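Local coordinates for protein trilobed Protease (Pyrococcus furiosus, PDB 2GOP) that probably hydrolyses peptides or proteins and carries a seven-bladed beta-propeller domain with an open Velcro topology, at residues L17-T22 / T62-S67; K23-A28 / N49-A54; N244-Y249 / G256-V261. All coordinates share one frame; numbering follows the deposited sequence.

Contact 1. Residues L17-T22 / T62-S67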
ATOM      1  N   LEU A  17      -5.351  17.901  13.718  1.00 44.20           N
ATOM      2  CA  LEU A  17      -6.617  17.839  12.996  1.00 44.33           C
ATOM      3  C   LEU A  17      -6.593  16.750  11.926  1.00 43.42           C
ATOM      4  O   LEU A  17      -5.605  16.599  11.216  1.00 42.37           O
ATOM      5  CB  LEU A  17      -6.924  19.178  12.325  1.00 43.47           C
ATOM      6  CG  LEU A  17      -7.656  20.231  13.168  1.00 48.49           C
ATOM      7  CD1 LEU A  17      -6.920  20.564  14.442  1.00 49.86           C
ATOM      8  CD2 LEU A  17      -7.870  21.462  12.338  1.00 45.40           C
ATOM      9  N   SER A  18      -7.699  16.027  11.788  1.00 41.11           N
ATOM     10  CA  SER A  18      -7.793  15.000  10.757  1.00 40.79           C
ATOM     11  C   SER A  18      -9.218  14.853  10.262  1.00 39.42           C
ATOM     12  O   SER A  18     -10.163  15.298  10.907  1.00 38.58           O
ATOM     13  CB  SER A  18      -7.273  13.649  11.273  1.00 41.80           C
ATOM     14  OG  SER A  18      -7.955  13.230  12.443  1.00 40.00           O
ATOM     15  N   ASP A  19      -9.342  14.252   9.084  1.00 38.05           N
ATOM     16  CA  ASP A  19     -10.619  13.817   8.538  1.00 37.49           C
ATOM     17  C   ASP A  19     -11.663  14.935   8.396  1.00 35.93           C
ATOM     18  O   ASP A  19     -12.749  14.877   9.017  1.00 38.60           O
ATOM     19  CB  ASP A  19     -11.172  12.670   9.382  1.00 36.10           C
ATOM     20  CG  ASP A  19     -12.157  11.802   8.620  1.00 37.98           C
ATOM     21  OD1 ASP A  19     -12.406  12.077   7.420  1.00 37.46           O
ATOM     22  OD2 ASP A  19     -12.681  10.841   9.229  1.00 40.43           O
ATOM     23  N   PRO A  20     -11.377  15.920   7.529  1.00 38.05           N
ATOM     24  CA  PRO A  20     -12.316  17.037   7.309  1.00 37.55           C
ATOM     25  C   PRO A  20     -13.539  16.587   6.526  1.00 39.48           C
ATOM     26  O   PRO A  20     -13.429  15.802   5.589  1.00 36.49           O
ATOM     27  CB  PRO A  20     -11.504  18.025   6.478  1.00 38.13           C
ATOM     28  CG  PRO A  20     -10.528  17.175   5.743  1.00 39.10           C
ATOM     29  CD  PRO A  20     -10.187  16.031   6.671  1.00 36.74           C
ATOM     30  N   ARG A  21     -14.697  17.092   6.927  1.00 40.39           N
ATOM     31  CA  ARG A  21     -15.959  16.724   6.333  1.00 41.56           C
ATOM     32  C   ARG A  21     -16.842  17.944   6.198  1.00 41.79           C
ATOM     33  O   ARG A  21     -16.767  18.874   7.010  1.00 41.75           O
ATOM     34  CB  ARG A  21     -16.673  15.707   7.224  1.00 43.70           C
ATOM     35  CG  ARG A  21     -15.927  14.394   7.368  1.00 45.92           C
ATOM     36  CD  ARG A  21     -16.169  13.526   6.180  1.00 47.48           C
ATOM     37  NE  ARG A  21     -15.094  12.566   5.994  1.00 50.00           N
ATOM     38  CZ  ARG A  21     -15.141  11.549   5.142  1.00 48.07           C
ATOM     39  NH1 ARG A  21     -16.212  11.351   4.377  1.00 44.43           N
ATOM     40  NH2 ARG A  21     -14.106  10.720   5.066  1.00 50.62           N
ATOM     41  N   THR A  22     -17.705  17.923   5.192  1.00 43.28           N
ATOM     42  CA  THR A  22     -18.685  18.986   5.028  1.00 42.81           C
ATOM     43  C   THR A  22     -19.998  18.499   4.393  1.00 42.75           C
ATOM     44  O   THR A  22     -19.996  17.661   3.492  1.00 42.15           O
ATOM     45  CB  THR A  22     -18.098  20.150   4.198  1.00 41.33           C
ATOM     46  OG1 THR A  22     -18.996  21.269   4.240  1.00 44.55           O
ATOM     47  CG2 THR A  22     -17.855  19.717   2.748  1.00 38.96           C
ATOM     48  N   THR A  62     -13.918   9.387  16.406  1.00 42.24           N
ATOM     49  CA  THR A  62     -13.298   9.684  15.112  1.00 41.68           C
ATOM     50  C   THR A  62     -14.285   9.267  13.994  1.00 41.80           C
ATOM     51  O   THR A  62     -15.403   8.855  14.279  1.00 39.72           O
ATOM     52  CB  THR A  62     -11.968   8.896  14.942  1.00 43.15           C
ATOM     53  OG1 THR A  62     -12.239   7.491  14.956  1.00 40.25           O
ATOM     54  CG2 THR A  62     -10.963   9.230  16.065  1.00 40.06           C
ATOM     55  N   MET A  63     -13.864   9.358  12.735  1.00 41.37           N
ATOM     56  CA  MET A  63     -14.702   9.017  11.572  1.00 41.29           C
ATOM     57  C   MET A  63     -16.019   9.801  11.501  1.00 42.90           C
ATOM     58  O   MET A  63     -17.083   9.204  11.334  1.00 41.97           O
ATOM     59  CB  MET A  63     -15.005   7.517  11.518  1.00 43.05           C
ATOM     60  CG  MET A  63     -13.801   6.606  11.391  1.00 42.21           C
ATOM     61  SD  MET A  63     -14.260   4.964  10.776  1.00 46.51           S
ATOM     62  CE  MET A  63     -14.581   5.312   9.055  1.00 49.17           C
ATOM     63  N   PRO A  64     -15.954  11.138  11.621  1.00 40.55           N
ATOM     64  CA  PRO A  64     -17.175  11.941  11.518  1.00 40.10           C
ATOM     65  C   PRO A  64     -17.783  11.861  10.125  1.00 41.15           C
ATOM     66  O   PRO A  64     -17.077  12.049   9.133  1.00 41.20           O
ATOM     67  CB  PRO A  64     -16.683  13.361  11.795  1.00 39.51           C
ATOM     68  CG  PRO A  64     -15.248  13.343  11.405  1.00 40.73           C
ATOM     69  CD  PRO A  64     -14.769  11.983  11.845  1.00 41.60           C
ATOM     70  N   ARG A  65     -19.074  11.551  10.058  1.00 40.19           N
ATOM     71  CA  ARG A  65     -19.793  11.491   8.788  1.00 40.59           C
ATOM     72  C   ARG A  65     -21.101  12.235   8.968  1.00 40.33           C
ATOM     73  O   ARG A  65     -21.991  11.776   9.687  1.00 40.26           O
ATOM     74  CB  ARG A  65     -20.040  10.031   8.364  1.00 38.03           C
ATOM     75  CG  ARG A  65     -18.755   9.190   8.219  1.00 40.92           C
ATOM     76  CD  ARG A  65     -17.871   9.643   7.072  1.00 38.30           C
ATOM     77  NE  ARG A  65     -16.728   8.747   6.858  1.00 39.16           N
ATOM     78  CZ  ARG A  65     -15.516   8.880   7.399  1.00 37.69           C
ATOM     79  NH1 ARG A  65     -15.208   9.897   8.196  1.00 40.54           N
ATOM     80  NH2 ARG A  65     -14.582   7.983   7.120  1.00 36.30           N
ATOM     81  N   ILE A  66     -21.208  13.407   8.357  1.00 40.00           N
ATOM     82  CA  ILE A  66     -22.412  14.210   8.473  1.00 42.53           C
ATOM     83  C   ILE A  66     -23.393  13.691   7.441  1.00 41.69           C
ATOM     84  O   ILE A  66     -23.019  13.504   6.298  1.00 44.10           O
ATOM     85  CB  ILE A  66     -22.150  15.706   8.188  1.00 44.23           C
ATOM     86  CG1 ILE A  66     -21.089  16.273   9.143  1.00 46.14           C
ATOM     87  CG2 ILE A  66     -23.474  16.502   8.296  1.00 42.14           C
ATOM     88  CD1 ILE A  66     -20.300  17.427   8.558  1.00 44.08           C
ATOM     89  N   SER A  67     -24.643  13.465   7.840  1.00 42.30           N
ATOM     90  CA  SER A  67     -25.666  13.045   6.887  1.00 40.41           C
ATOM     91  C   SER A  67     -25.927  14.168   5.880  1.00 39.25           C
ATOM     92  O   SER A  67     -25.876  15.343   6.242  1.00 42.33           O
ATOM     93  CB  SER A  67     -26.960  12.658   7.604  1.00 39.38           C
ATOM     94  OG  SER A  67     -27.553  13.762   8.273  1.00 40.85           O
TER
HETATM   95  O   HOH W   1     -11.381   9.909  11.366  1.00 43.53           O
HETATM   96  O   HOH W   2     -11.689   8.168   8.027  1.00 54.96           O
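Asp19 and Arg21 reach from the inner strand 17-22 of one beta-propeller blade to Arg65 on the inner strand 62-66 of the next, forming a three-residue salt-bridge network. The two strands run almost parallel, axes 6.9 Å apart, and side chains rather than backbone bonds join them. Asp19 splits its carboxylate between two arginines. OD1 takes both NE and NH2 of Arg21, gripped side-on in the guanidinium plane. OD2 accepts from Arg65 NH1 at 2.9 Å, at the edge of that guanidinium, and from two waters, one bound to Met63 N, the other to Arg65 NH2. Arg21, bent at chi2 (-81°), which keeps CD as well as CG near Pro64 O, lays its guanidinium flat on that of Arg65, planes 8° apart and centres 3.5 Å apart; the shared carboxylate probably offsets the repulsion of the two charges. An alanine in place of Arg21 removes both donors to Asp19 OD1 and the guanidinium stacked on Arg65, and would probably leave the carboxylate freer to turn and the Arg65 side chain less firmly fixed. Arg65 also donates to Pro64 O and Leu109 O. Beyond Arg21, Thr22 offers its CA to Ile66 CD1 at 4.2 Å.

Contact 2. Residues K23-A28 / N49-A54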
ATOM      1  N   LYS A  23     -21.107  19.018   4.910  1.00 43.11           N
ATOM      2  CA  LYS A  23     -22.424  18.884   4.290  1.00 44.38           C
ATOM      3  C   LYS A  23     -23.156  20.179   4.544  1.00 45.52           C
ATOM      4  O   LYS A  23     -23.173  20.665   5.672  1.00 46.23           O
ATOM      5  CB  LYS A  23     -23.233  17.742   4.904  1.00 44.78           C
ATOM      6  CG  LYS A  23     -22.682  16.354   4.646  1.00 45.96           C
ATOM      7  CD  LYS A  23     -22.720  15.976   3.178  1.00 43.92           C
ATOM      8  CE  LYS A  23     -22.262  14.538   2.987  1.00 46.08           C
ATOM      9  NZ  LYS A  23     -22.267  14.103   1.565  1.00 46.01           N
ATOM     10  N   GLY A  24     -23.750  20.747   3.501  1.00 46.04           N
ATOM     11  CA  GLY A  24     -24.490  21.985   3.634  1.00 45.72           C
ATOM     12  C   GLY A  24     -23.627  23.097   4.194  1.00 45.25           C
ATOM     13  O   GLY A  24     -22.593  23.426   3.628  1.00 44.14           O
ATOM     14  N   GLU A  25     -24.060  23.674   5.310  1.00 45.70           N
ATOM     15  CA  GLU A  25     -23.327  24.759   5.959  1.00 47.97           C
ATOM     16  C   GLU A  25     -22.581  24.261   7.200  1.00 46.74           C
ATOM     17  O   GLU A  25     -22.099  25.058   8.010  1.00 47.81           O
ATOM     18  CB  GLU A  25     -24.284  25.904   6.319  1.00 49.44           C
ATOM     19  CG  GLU A  25     -24.843  26.651   5.099  1.00 54.19           C
ATOM     20  CD  GLU A  25     -24.021  27.875   4.709  1.00 58.97           C
ATOM     21  OE1 GLU A  25     -22.770  27.824   4.775  1.00 62.74           O
ATOM     22  OE2 GLU A  25     -24.632  28.893   4.326  1.00 61.11           O
ATOM     23  N   LEU A  26     -22.479  22.942   7.332  1.00 45.44           N
ATOM     24  CA  LEU A  26     -21.717  22.322   8.415  1.00 45.90           C
ATOM     25  C   LEU A  26     -20.371  21.803   7.928  1.00 46.08           C
ATOM     26  O   LEU A  26     -20.260  21.248   6.831  1.00 44.65           O
ATOM     27  CB  LEU A  26     -22.498  21.159   9.034  1.00 45.13           C
ATOM     28  CG  LEU A  26     -23.756  21.528   9.827  1.00 47.07           C
ATOM     29  CD1 LEU A  26     -24.402  20.277  10.399  1.00 43.89           C
ATOM     30  CD2 LEU A  26     -23.444  22.530  10.938  1.00 45.95           C
ATOM     31  N   VAL A  27     -19.352  21.991   8.759  1.00 45.72           N
ATOM     32  CA  VAL A  27     -18.092  21.286   8.596  1.00 45.08           C
ATOM     33  C   VAL A  27     -17.855  20.512   9.885  1.00 45.15           C
ATOM     34  O   VAL A  27     -18.331  20.910  10.950  1.00 43.19           O
ATOM     35  CB  VAL A  27     -16.912  22.240   8.303  1.00 45.72           C
ATOM     36  CG1 VAL A  27     -17.196  23.047   7.044  1.00 47.59           C
ATOM     37  CG2 VAL A  27     -16.645  23.163   9.479  1.00 46.31           C
ATOM     38  N   ALA A  28     -17.156  19.388   9.777  1.00 45.06           N
ATOM     39  CA  ALA A  28     -16.702  18.648  10.949  1.00 44.43           C
ATOM     40  C   ALA A  28     -15.312  18.089  10.710  1.00 47.15           C
ATOM     41  O   ALA A  28     -14.861  17.942   9.563  1.00 45.27           O
ATOM     42  CB  ALA A  28     -17.669  17.517  11.308  1.00 42.69           C
ATOM     43  N   ASN A  49     -20.710  25.275  12.439  1.00 48.78           N
ATOM     44  CA  ASN A  49     -21.662  25.878  11.523  1.00 49.56           C
ATOM     45  C   ASN A  49     -20.968  27.050  10.845  1.00 50.62           C
ATOM     46  O   ASN A  49     -20.493  27.961  11.517  1.00 52.26           O
ATOM     47  CB  ASN A  49     -22.894  26.343  12.304  1.00 48.61           C
ATOM     48  CG  ASN A  49     -24.020  26.858  11.408  1.00 48.83           C
ATOM     49  OD1 ASN A  49     -23.790  27.531  10.407  1.00 47.92           O
ATOM     50  ND2 ASN A  49     -25.251  26.555  11.791  1.00 50.49           N
ATOM     51  N   LEU A  50     -20.905  27.018   9.517  1.00 51.61           N
ATOM     52  CA  LEU A  50     -20.177  28.036   8.749  1.00 52.83           C
ATOM     53  C   LEU A  50     -20.818  29.433   8.781  1.00 53.86           C
ATOM     54  O   LEU A  50     -20.127  30.434   8.560  1.00 53.33           O
ATOM     55  CB  LEU A  50     -20.012  27.577   7.296  1.00 52.46           C
ATOM     56  CG  LEU A  50     -19.070  26.387   7.110  1.00 52.56           C
ATOM     57  CD1 LEU A  50     -19.325  25.689   5.777  1.00 52.47           C
ATOM     58  CD2 LEU A  50     -17.617  26.834   7.236  1.00 51.91           C
ATOM     59  N   LYS A  51     -22.121  29.501   9.050  1.00 55.40           N
ATOM     60  CA  LYS A  51     -22.832  30.788   9.071  1.00 57.51           C
ATOM     61  C   LYS A  51     -22.446  31.638  10.284  1.00 57.65           C
ATOM     62  O   LYS A  51     -22.087  32.802  10.133  1.00 57.45           O
ATOM     63  CB  LYS A  51     -24.349  30.577   9.054  1.00 59.14           C
ATOM     64  CG  LYS A  51     -24.884  29.914   7.786  1.00 61.51           C
ATOM     65  CD  LYS A  51     -26.412  30.007   7.716  1.00 62.26           C
ATOM     66  CE  LYS A  51     -27.009  29.022   6.710  1.00 63.37           C
ATOM     67  NZ  LYS A  51     -28.496  29.168   6.575  1.00 63.85           N
ATOM     68  N   ASN A  52     -22.510  31.043  11.476  1.00 57.82           N
ATOM     69  CA  ASN A  52     -22.238  31.757  12.734  1.00 56.42           C
ATOM     70  C   ASN A  52     -20.976  31.297  13.489  1.00 55.61           C
ATOM     71  O   ASN A  52     -20.681  31.798  14.573  1.00 54.09           O
ATOM     72  CB  ASN A  52     -23.468  31.684  13.656  1.00 55.59           C
ATOM     73  CG  ASN A  52     -23.891  30.258  13.980  1.00 56.16           C
ATOM     74  OD1 ASN A  52     -23.303  29.293  13.504  1.00 55.09           O
ATOM     75  ND2 ASN A  52     -24.925  30.126  14.799  1.00 56.91           N
ATOM     76  N   ASN A  53     -20.242  30.344  12.915  1.00 56.03           N
ATOM     77  CA  ASN A  53     -19.034  29.773  13.538  1.00 55.64           C
ATOM     78  C   ASN A  53     -19.278  29.018  14.860  1.00 55.33           C
ATOM     79  O   ASN A  53     -18.327  28.698  15.585  1.00 54.67           O
ATOM     80  CB  ASN A  53     -17.954  30.850  13.724  1.00 55.77           C
ATOM     81  CG  ASN A  53     -17.563  31.519  12.417  1.00 56.75           C
ATOM     82  OD1 ASN A  53     -17.670  30.925  11.342  1.00 57.82           O
ATOM     83  ND2 ASN A  53     -17.096  32.757  12.506  1.00 56.58           N
ATOM     84  N   ALA A  54     -20.543  28.714  15.148  1.00 54.07           N
ATOM     85  CA  ALA A  54     -20.908  27.977  16.355  1.00 53.29           C
ATOM     86  C   ALA A  54     -20.390  26.544  16.264  1.00 52.32           C
ATOM     87  O   ALA A  54     -20.413  25.943  15.183  1.00 48.57           O
ATOM     88  CB  ALA A  54     -22.428  27.989  16.550  1.00 53.65           C
TER
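The carboxylate of Glu25 is divided between two neighbours, OE1 lying 3.7 Å from Leu50 CB and OE2 3.4 Å from Lys51 CE. The amide of Asn49 turns back on its own chain: OD1 accepts from Lys51 N at 2.9 Å, with the donor tilted 16° from the amide plane, which makes an Asx turn. Both groups sit where two turns of the same propeller blade meet. Residues 23-26 form a type II' turn between strands 16-23 and 26-35. The other turn, residues 49-54, leads from strand 40-49 into strand 55-59, with Asn49 N bonded to Ala54 O across the loop. A second Asx turn, from Asn52 OD1 to Ala54 N, shapes the return.

One backbone bond ties the turns together. Leu50 N donates to Glu25 O at 2.7 Å, nearly along the C=O axis. Beside it Leu26 and Asn49 form an antiparallel non-hydrogen-bonded pair, in which Leu26 places CD2 3.8 Å from Asn49 CA. CB, CG and CD1 of Leu50 crowd round Glu25 O, and its two methyls meet CG1 of Val27, CD1 at 3.6 Å, the side chains crossing at about a right angle. Leu336 touches both Val27 and Leu50, while Leu326 and Thr328 of strand 325-329 bring in the last blade.

Lys51, extended beyond CG, crosses Glu25 at about a right angle; CG and CE touch OE2, and NZ stays 4.5 Å from it. A short, straight backbone bond and a small apolar contact thus join the turns, while the Glu25-Lys51 pair at the surface packs through its aliphatic carbons and, without a true salt bridge, probably adds a weak attraction.

Contact 3. Residues N244-Y249 / G256-V261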
ATOM      1  N   ASN A 244      -1.080   5.832  -9.660  1.00 43.46           N
ATOM      2  CA  ASN A 244      -2.494   5.608  -9.874  1.00 44.29           C
ATOM      3  C   ASN A 244      -3.082   6.803 -10.610  1.00 44.01           C
ATOM      4  O   ASN A 244      -2.538   7.913 -10.556  1.00 42.97           O
ATOM      5  CB  ASN A 244      -3.228   5.364  -8.566  1.00 44.95           C
ATOM      6  CG  ASN A 244      -2.811   4.069  -7.911  1.00 46.03           C
ATOM      7  OD1 ASN A 244      -2.896   3.002  -8.520  1.00 48.10           O
ATOM      8  ND2 ASN A 244      -2.339   4.157  -6.672  1.00 48.41           N
ATOM      9  N   LYS A 245      -4.186   6.538 -11.303  1.00 41.24           N
ATOM     10  CA  LYS A 245      -4.866   7.487 -12.162  1.00 42.06           C
ATOM     11  C   LYS A 245      -6.337   7.530 -11.787  1.00 41.03           C
ATOM     12  O   LYS A 245      -6.814   6.714 -10.990  1.00 39.48           O
ATOM     13  CB  LYS A 245      -4.747   7.029 -13.619  1.00 44.24           C
ATOM     14  CG  LYS A 245      -3.323   7.007 -14.172  1.00 47.56           C
ATOM     15  CD  LYS A 245      -2.861   8.399 -14.543  1.00 47.09           C
ATOM     16  CE  LYS A 245      -1.494   8.365 -15.140  1.00 44.86           C
ATOM     17  NZ  LYS A 245      -0.921   9.715 -15.205  1.00 37.59           N
ATOM     18  N   LEU A 246      -7.057   8.474 -12.384  1.00 40.73           N
ATOM     19  CA  LEU A 246      -8.484   8.618 -12.156  1.00 38.42           C
ATOM     20  C   LEU A 246      -9.246   8.352 -13.443  1.00 36.41           C
ATOM     21  O   LEU A 246      -8.847   8.777 -14.536  1.00 30.79           O
ATOM     22  CB  LEU A 246      -8.825  10.006 -11.603  1.00 37.87           C
ATOM     23  CG  LEU A 246      -8.289  10.320 -10.203  1.00 39.50           C
ATOM     24  CD1 LEU A 246      -8.490  11.798  -9.865  1.00 37.63           C
ATOM     25  CD2 LEU A 246      -8.936   9.413  -9.135  1.00 36.57           C
ATOM     26  N   TYR A 247     -10.349   7.634 -13.305  1.00 35.14           N
ATOM     27  CA  TYR A 247     -11.193   7.295 -14.439  1.00 36.65           C
ATOM     28  C   TYR A 247     -12.649   7.487 -14.059  1.00 37.87           C
ATOM     29  O   TYR A 247     -13.033   7.336 -12.884  1.00 34.45           O
ATOM     30  CB  TYR A 247     -10.976   5.841 -14.879  1.00 41.36           C
ATOM     31  CG  TYR A 247      -9.536   5.474 -15.117  1.00 40.39           C
ATOM     32  CD1 TYR A 247      -8.729   5.054 -14.067  1.00 45.11           C
ATOM     33  CD2 TYR A 247      -8.975   5.567 -16.385  1.00 43.96           C
ATOM     34  CE1 TYR A 247      -7.401   4.732 -14.273  1.00 46.05           C
ATOM     35  CE2 TYR A 247      -7.645   5.247 -16.610  1.00 43.34           C
ATOM     36  CZ  TYR A 247      -6.860   4.827 -15.552  1.00 46.53           C
ATOM     37  OH  TYR A 247      -5.533   4.515 -15.758  1.00 43.47           O
ATOM     38  N   ILE A 248     -13.455   7.822 -15.061  1.00 39.48           N
ATOM     39  CA  ILE A 248     -14.883   7.992 -14.875  1.00 38.36           C
ATOM     40  C   ILE A 248     -15.626   6.991 -15.731  1.00 38.25           C
ATOM     41  O   ILE A 248     -15.389   6.930 -16.936  1.00 37.08           O
ATOM     42  CB  ILE A 248     -15.343   9.394 -15.299  1.00 39.77           C
ATOM     43  CG1 ILE A 248     -14.689  10.468 -14.436  1.00 39.96           C
ATOM     44  CG2 ILE A 248     -16.873   9.485 -15.215  1.00 38.39           C
ATOM     45  CD1 ILE A 248     -15.071  11.875 -14.864  1.00 42.42           C
ATOM     46  N   TYR A 249     -16.529   6.224 -15.100  1.00 38.69           N
ATOM     47  CA  TYR A 249     -17.482   5.374 -15.800  1.00 35.63           C
ATOM     48  C   TYR A 249     -18.874   6.031 -15.865  1.00 36.75           C
ATOM     49  O   TYR A 249     -19.492   6.333 -14.833  1.00 36.22           O
ATOM     50  CB  TYR A 249     -17.546   3.974 -15.168  1.00 37.20           C
ATOM     51  CG  TYR A 249     -18.535   3.051 -15.860  1.00 42.30           C
ATOM     52  CD1 TYR A 249     -18.455   2.830 -17.249  1.00 40.99           C
ATOM     53  CD2 TYR A 249     -19.559   2.425 -15.160  1.00 41.25           C
ATOM     54  CE1 TYR A 249     -19.358   2.023 -17.908  1.00 38.27           C
ATOM     55  CE2 TYR A 249     -20.481   1.589 -15.838  1.00 42.62           C
ATOM     56  CZ  TYR A 249     -20.359   1.402 -17.208  1.00 38.51           C
ATOM     57  OH  TYR A 249     -21.240   0.607 -17.905  1.00 41.00           O
ATOM     58  N   GLY A 256     -10.196   7.926 -18.878  1.00 40.08           N
ATOM     59  CA  GLY A 256      -9.189   8.569 -18.021  1.00 40.93           C
ATOM     60  C   GLY A 256      -9.295  10.095 -18.092  1.00 42.75           C
ATOM     61  O   GLY A 256      -9.635  10.676 -19.157  1.00 40.28           O
ATOM     62  N   ILE A 257      -8.981  10.748 -16.979  1.00 40.67           N
ATOM     63  CA  ILE A 257      -8.967  12.201 -16.917  1.00 39.76           C
ATOM     64  C   ILE A 257      -7.585  12.777 -16.556  1.00 38.74           C
ATOM     65  O   ILE A 257      -7.404  13.969 -16.621  1.00 36.12           O
ATOM     66  CB  ILE A 257     -10.033  12.752 -15.948  1.00 40.32           C
ATOM     67  CG1 ILE A 257      -9.789  12.269 -14.502  1.00 43.39           C
ATOM     68  CG2 ILE A 257     -11.431  12.372 -16.436  1.00 40.79           C
ATOM     69  CD1 ILE A 257     -10.528  13.081 -13.435  1.00 39.19           C
ATOM     70  N   LEU A 258      -6.627  11.931 -16.198  1.00 33.83           N
ATOM     71  CA  LEU A 258      -5.254  12.385 -15.939  1.00 37.40           C
ATOM     72  C   LEU A 258      -4.214  11.553 -16.692  1.00 35.09           C
ATOM     73  O   LEU A 258      -3.094  11.437 -16.243  1.00 39.95           O
ATOM     74  CB  LEU A 258      -4.973  12.317 -14.430  1.00 37.74           C
ATOM     75  CG  LEU A 258      -5.782  13.272 -13.537  1.00 39.75           C
ATOM     76  CD1 LEU A 258      -5.644  12.925 -12.054  1.00 38.75           C
ATOM     77  CD2 LEU A 258      -5.381  14.697 -13.793  1.00 44.12           C
ATOM     78  N   ASP A 259      -4.571  10.962 -17.824  1.00 35.63           N
ATOM     79  CA  ASP A 259      -3.613  10.099 -18.531  1.00 37.22           C
ATOM     80  C   ASP A 259      -2.368  10.853 -19.023  1.00 35.87           C
ATOM     81  O   ASP A 259      -1.291  10.270 -19.110  1.00 39.33           O
ATOM     82  CB  ASP A 259      -4.249   9.409 -19.731  1.00 38.59           C
ATOM     83  CG  ASP A 259      -5.354   8.477 -19.360  1.00 40.62           C
ATOM     84  OD1 ASP A 259      -5.506   8.157 -18.156  1.00 41.25           O
ATOM     85  OD2 ASP A 259      -6.085   8.075 -20.307  1.00 46.34           O
ATOM     86  N   GLU A 260      -2.509  12.142 -19.319  1.00 33.74           N
ATOM     87  CA  GLU A 260      -1.402  12.930 -19.863  1.00 34.25           C
ATOM     88  C   GLU A 260      -0.639  13.704 -18.766  1.00 36.89           C
ATOM     89  O   GLU A 260       0.267  14.481 -19.078  1.00 36.50           O
ATOM     90  CB  GLU A 260      -1.901  13.860 -20.988  1.00 34.73           C
ATOM     91  CG  GLU A 260      -2.434  13.142 -22.241  1.00 36.76           C
ATOM     92  CD  GLU A 260      -3.753  12.400 -22.017  1.00 41.38           C
ATOM     93  OE1 GLU A 260      -4.661  12.958 -21.373  1.00 37.75           O
ATOM     94  OE2 GLU A 260      -3.884  11.256 -22.495  1.00 40.27           O
ATOM     95  N   VAL A 261      -0.976  13.461 -17.492  1.00 34.96           N
ATOM     96  CA  VAL A 261      -0.335  14.135 -16.362  1.00 35.51           C
ATOM     97  C   VAL A 261       0.472  13.115 -15.563  1.00 35.77           C
ATOM     98  O   VAL A 261      -0.087  12.185 -15.009  1.00 38.93           O
ATOM     99  CB  VAL A 261      -1.378  14.794 -15.444  1.00 35.04           C
ATOM    100  CG1 VAL A 261      -0.732  15.328 -14.188  1.00 35.99           C
ATOM    101  CG2 VAL A 261      -2.136  15.915 -16.202  1.00 34.62           C
TER
HETATM  102  O   HOH W   3      -6.454   9.136 -15.887  1.00 43.34           O
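At the outer edge of a propeller blade, strand 245-249 meets the short last strand 254-256 and the connection to the next blade, with Tyr247 and Gly256 as an antiparallel non-hydrogen-bonded pair. Gly256 CA lies 3.4 Å from Tyr247 CD2, and a CB on this glycine would clash with Asp259 OD1. The next backbone bond runs from Ile257 N to Leu246 O at 3.1 Å. The same carbonyl oxygen receives a CA-H...O contact from Gly256 and a hydrogen bond from a water 2.8 Å away. That water also donates to Asp259 OD1 at 2.6 Å and accepts from Leu258 N; it bridges strand and connection, and lies over one face of the Tyr247 ring, toward the rim.

Past this point the chain turns through a type I turn, Leu258 to Val261. Lys245 bends at chi2 (-78°) and extends from there until NZ donates to Leu258 O at 3.0 Å. This oxygen also accepts Val261 N, which closes the turn; the two donors approach from opposite faces of the carbonyl plane.

On the apolar side Leu246 and Leu258 lie side by side, pointing the same way, with their CD1 atoms 3.8 Å apart. Ile248 crosses Ile257 at about a right angle and sets CD1 4.0 Å from Ile257 CG2. Phe277 packs on both leucines and Val275 on both isoleucines, bringing in strand 274-281 of the following blade. This is beta-propeller topology: the outermost strand of one four-stranded antiparallel blade leads into the innermost strand, 264-271, of the next.

Contacts 1 and 2 are neighbours, their centres about 12 Å apart, and share the first four-stranded sheet: strands 16-23 and 26-35 lie side by side in it, and Arg21 N is probably bonded to Ala28 O. Along the chain both segments of contact 2 fall between those of contact 1, which spans two consecutive blades. Contact 3 comes later, in the fifth sheet, its centre about 27 Å from that of contact 1 and about 33 Å from that of contact 2. Each of the seven sheets is built from four successive strands, as the open Velcro topology requires; the first and last blades meet instead through side-chain packing and hydrogen bonds such as Thr22 N to Asp308 OD2.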